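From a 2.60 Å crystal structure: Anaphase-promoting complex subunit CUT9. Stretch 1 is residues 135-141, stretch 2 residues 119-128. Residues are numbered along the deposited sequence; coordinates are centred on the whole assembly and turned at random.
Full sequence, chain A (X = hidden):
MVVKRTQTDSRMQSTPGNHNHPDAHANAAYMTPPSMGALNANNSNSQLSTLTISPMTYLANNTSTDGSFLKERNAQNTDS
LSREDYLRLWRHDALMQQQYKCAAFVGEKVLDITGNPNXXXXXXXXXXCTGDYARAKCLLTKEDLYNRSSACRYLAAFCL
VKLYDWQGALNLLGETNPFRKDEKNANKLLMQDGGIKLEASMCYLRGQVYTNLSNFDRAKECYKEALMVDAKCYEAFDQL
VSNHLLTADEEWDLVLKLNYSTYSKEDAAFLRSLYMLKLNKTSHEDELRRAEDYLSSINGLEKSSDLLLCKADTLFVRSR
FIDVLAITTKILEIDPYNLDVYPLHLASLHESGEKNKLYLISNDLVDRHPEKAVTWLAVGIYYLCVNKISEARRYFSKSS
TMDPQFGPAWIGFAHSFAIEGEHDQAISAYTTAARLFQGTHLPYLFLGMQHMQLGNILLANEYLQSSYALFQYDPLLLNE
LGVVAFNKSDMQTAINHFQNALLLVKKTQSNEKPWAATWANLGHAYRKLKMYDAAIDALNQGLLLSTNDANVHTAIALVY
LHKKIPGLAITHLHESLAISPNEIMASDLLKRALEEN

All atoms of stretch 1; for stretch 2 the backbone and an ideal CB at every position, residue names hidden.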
# COMPACT_ATOMS: atom_id res chain seq x y z
N ARG A 135 -9.26 -6.03 9.79
CA ARG A 135 -10.64 -6.35 9.43
C ARG A 135 -10.85 -7.78 8.92
O ARG A 135 -11.76 -8.47 9.38
CB ARG A 135 -11.22 -5.35 8.44
CG ARG A 135 -12.70 -5.56 8.26
CD ARG A 135 -13.29 -4.55 7.33
NE ARG A 135 -14.67 -4.29 7.65
CZ ARG A 135 -15.51 -3.70 6.81
NH1 ARG A 135 -15.07 -3.35 5.61
NH2 ARG A 135 -16.77 -3.47 7.15
N ALA A 136 -10.04 -8.22 7.96
CA ALA A 136 -10.05 -9.62 7.54
C ALA A 136 -9.79 -10.54 8.73
O ALA A 136 -10.49 -11.54 8.92
CB ALA A 136 -9.01 -9.88 6.45
N LYS A 137 -8.77 -10.23 9.53
CA LYS A 137 -8.45 -11.08 10.66
C LYS A 137 -9.71 -11.25 11.49
O LYS A 137 -10.11 -12.38 11.78
CB LYS A 137 -7.32 -10.49 11.52
CG LYS A 137 -6.92 -11.37 12.70
CD LYS A 137 -6.79 -10.56 14.02
CE LYS A 137 -8.13 -10.35 14.76
NZ LYS A 137 -8.79 -8.99 14.58
N CYS A 138 -10.36 -10.14 11.84
CA CYS A 138 -11.53 -10.25 12.70
C CYS A 138 -12.59 -11.12 12.02
O CYS A 138 -13.14 -12.03 12.63
CB CYS A 138 -12.08 -8.87 13.11
SG CYS A 138 -13.28 -8.88 14.58
N LEU A 139 -12.86 -10.88 10.75
CA LEU A 139 -13.92 -11.61 10.08
C LEU A 139 -13.67 -13.13 10.14
O LEU A 139 -14.59 -13.91 10.40
CB LEU A 139 -14.04 -11.11 8.65
CG LEU A 139 -15.02 -11.86 7.76
CD1 LEU A 139 -16.43 -11.41 8.08
CD2 LEU A 139 -14.69 -11.62 6.30
N LEU A 140 -12.42 -13.54 9.93
CA LEU A 140 -12.05 -14.95 9.93
C LEU A 140 -11.96 -15.53 11.35
O LEU A 140 -11.94 -16.74 11.53
CB LEU A 140 -10.72 -15.14 9.19
CG LEU A 140 -10.69 -14.80 7.70
CD1 LEU A 140 -9.30 -15.02 7.16
CD2 LEU A 140 -11.70 -15.64 6.92
N THR A 141 -11.89 -14.66 12.35
CA THR A 141 -11.84 -15.07 13.75
C THR A 141 -13.24 -15.27 14.33
O THR A 141 -13.49 -16.23 15.06
CB THR A 141 -11.12 -14.01 14.60
OG1 THR A 141 -9.71 -14.08 14.34
CG2 THR A 141 -11.35 -14.26 16.08
N UNK A 119 -17.02 -18.34 1.44
CA UNK A 119 -17.43 -16.97 1.19
C UNK A 119 -16.78 -15.99 2.15
O UNK A 119 -16.41 -14.89 1.75
CB UNK A 119 -18.95 -16.85 1.28
N UNK A 120 -16.61 -16.41 3.40
CA UNK A 120 -15.84 -15.65 4.37
C UNK A 120 -14.41 -15.48 3.89
O UNK A 120 -13.82 -14.41 4.02
CB UNK A 120 -15.87 -16.33 5.74
N UNK A 121 -13.83 -16.55 3.35
CA UNK A 121 -12.48 -16.46 2.82
C UNK A 121 -12.36 -15.38 1.75
O UNK A 121 -11.50 -14.50 1.81
CB UNK A 121 -12.05 -17.81 2.25
N UNK A 122 -13.23 -15.47 0.75
CA UNK A 122 -13.14 -14.58 -0.40
C UNK A 122 -13.42 -13.14 -0.03
O UNK A 122 -12.84 -12.21 -0.61
CB UNK A 122 -14.11 -15.03 -1.49
N UNK A 123 -14.30 -12.95 0.96
CA UNK A 123 -14.59 -11.61 1.47
C UNK A 123 -13.36 -11.08 2.18
O UNK A 123 -12.94 -9.94 1.98
CB UNK A 123 -15.80 -11.62 2.41
N UNK A 124 -12.78 -11.93 3.02
CA UNK A 124 -11.52 -11.63 3.70
C UNK A 124 -10.43 -11.22 2.71
O UNK A 124 -9.66 -10.29 2.98
CB UNK A 124 -11.06 -12.84 4.51
N UNK A 125 -10.36 -11.90 1.56
CA UNK A 125 -9.40 -11.60 0.51
C UNK A 125 -9.48 -10.16 0.06
O UNK A 125 -8.46 -9.48 -0.11
CB UNK A 125 -9.62 -12.53 -0.69
N UNK A 126 -10.71 -9.70 -0.14
CA UNK A 126 -10.96 -8.35 -0.59
C UNK A 126 -10.36 -7.38 0.43
O UNK A 126 -9.63 -6.44 0.08
CB UNK A 126 -12.46 -8.10 -0.78
N UNK A 127 -10.64 -7.60 1.71
CA UNK A 127 -10.11 -6.72 2.74
C UNK A 127 -8.59 -6.68 2.71
O UNK A 127 -8.00 -5.64 2.97
CB UNK A 127 -10.60 -7.17 4.12
N UNK A 128 -7.95 -7.81 2.42
CA UNK A 128 -6.49 -7.86 2.36
C UNK A 128 -5.93 -7.05 1.22
O UNK A 128 -4.84 -6.47 1.33
CB UNK A 128 -6.01 -9.31 2.23

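The two helices run nearly antiparallel, at 166°, with their axes approaching to 8.6 Å, close enough for side chains of one helix to pack against the backbone and side chains of the other.

Position 119 has nothing of stretch 1 within 5.5 Å of its ideal CB. Stretch 1 therefore does not choose among side chains here; the residue is Asp-119, whose carboxylate is hydrogen-bonded elsewhere in the structure.

At position 120 CA-to-CB points toward stretch 1, and the ideal CB lies 4.4 Å from Leu-140 CD2 and 4.9 Å from Leu-139 CD2. These methyls offer no polar partner, so a small apolar residue suits. It is Ala-120; Leu-139 CD2 also rests 3.7 Å from Ala-120 O.

Positions 121 and 122 point away, so stretch 1 sets little limit on size or polarity; they are Phe-121 and Trp-122.

Position 123 points sideways, with its ideal CB 4.0 Å from Leu-139 CD2. A branched or flexible apolar chain such as leucine, isoleucine or methionine could reach that methyl. Leu-123 does so, its CD1 lying 3.6 Å from Leu-139 CD2.

Position 124 is the tightest place. The CA of 124 is 4.6 Å from Ala-136 CA, and the ideal CB points toward stretch 1, 3.7 Å from Leu-140 CD2 and 4.1 Å from Ala-136 CB. Only a very small residue fits comfortably: glycine, alanine or perhaps serine. Ala-124 fills the space with one methyl, and Ala-136 CB also packs 3.6 Å from Ala-124 O. Leu-139 sits as a knob among Ala-120, Leu-123, Ala-124 and the residue at 127.

Position 125 points away and position 126 sideways; neither ideal CB has an atom of stretch 1 within 5.5 Å, so many polar or apolar residues would serve. The deposited Gln-125 and Val-126 make no contact with it.

Position 127 points toward stretch 1, its ideal CB 3.9 Å from Ala-136 CB. The extended Arg-135 offers both aliphatic surface and a cation, so an aromatic ring, an acid or a long aliphatic chain could suit. Tyr-127, with chi1 in m, lays its ring along the arginine: Arg-135 CD stands over the ring face, 3.7 Å from the centroid of the Tyr-127 ring, and the guanidinium stacks flat, centres 4.5 Å apart and planes at 16°. The ring also contacts the knob, with Tyr-127 CE2 4.1 Å from Leu-139 CD2. Its OH is hydrogen-bonded elsewhere in the structure.

Position 128 points sideways, its ideal CB 5.2 Å from Ala-136 CB, a gap that one further atom or small branch could narrow, as in cysteine, valine or threonine. Cys-128 places SG 4.1 Å from Ala-136 CB.

Stretch 2, residues 119-128: DAFWLAQVYC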
# COMPACT_ATOMS: atom_id res chain seq x y z
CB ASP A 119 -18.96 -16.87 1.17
CG ASP A 119 -19.56 -17.61 0.00
OD1 ASP A 119 -18.86 -17.67 -1.04
OD2 ASP A 119 -20.68 -18.15 0.12
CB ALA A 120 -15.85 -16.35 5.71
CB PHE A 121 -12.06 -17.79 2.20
CG PHE A 121 -10.80 -17.70 1.40
CD1 PHE A 121 -9.56 -17.63 2.03
CD2 PHE A 121 -10.84 -17.64 0.02
CE1 PHE A 121 -8.37 -17.53 1.29
CE2 PHE A 121 -9.66 -17.53 -0.74
CZ PHE A 121 -8.43 -17.47 -0.09
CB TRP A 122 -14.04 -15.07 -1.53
CG TRP A 122 -13.46 -16.27 -2.24
CD1 TRP A 122 -13.95 -17.55 -2.25
CD2 TRP A 122 -12.24 -16.29 -2.99
NE1 TRP A 122 -13.13 -18.36 -3.00
CE2 TRP A 122 -12.07 -17.61 -3.46
CE3 TRP A 122 -11.28 -15.33 -3.32
CZ2 TRP A 122 -10.98 -17.99 -4.25
CZ3 TRP A 122 -10.18 -15.71 -4.11
CH2 TRP A 122 -10.05 -17.03 -4.56
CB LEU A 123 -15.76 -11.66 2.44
CG LEU A 123 -16.63 -10.40 2.59
CD1 LEU A 123 -17.09 -10.20 4.03
CD2 LEU A 123 -15.97 -9.15 2.04
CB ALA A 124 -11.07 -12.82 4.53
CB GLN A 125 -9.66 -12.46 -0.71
CG GLN A 125 -8.84 -13.71 -0.79
CD GLN A 125 -7.42 -13.40 -1.17
OE1 GLN A 125 -7.01 -13.63 -2.30
NE2 GLN A 125 -6.68 -12.84 -0.24
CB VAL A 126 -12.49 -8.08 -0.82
CG1 VAL A 126 -12.74 -6.65 -1.22
CG2 VAL A 126 -13.07 -9.05 -1.86
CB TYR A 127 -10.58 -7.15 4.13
CG TYR A 127 -12.06 -7.04 4.35
CD1 TYR A 127 -12.86 -6.28 3.49
CD2 TYR A 127 -12.68 -7.70 5.40
CE1 TYR A 127 -14.23 -6.18 3.67
CE2 TYR A 127 -14.04 -7.61 5.59
CZ TYR A 127 -14.81 -6.84 4.72
OH TYR A 127 -16.16 -6.73 4.93
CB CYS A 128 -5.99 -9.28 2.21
SG CYS A 128 -5.96 -10.18 3.75
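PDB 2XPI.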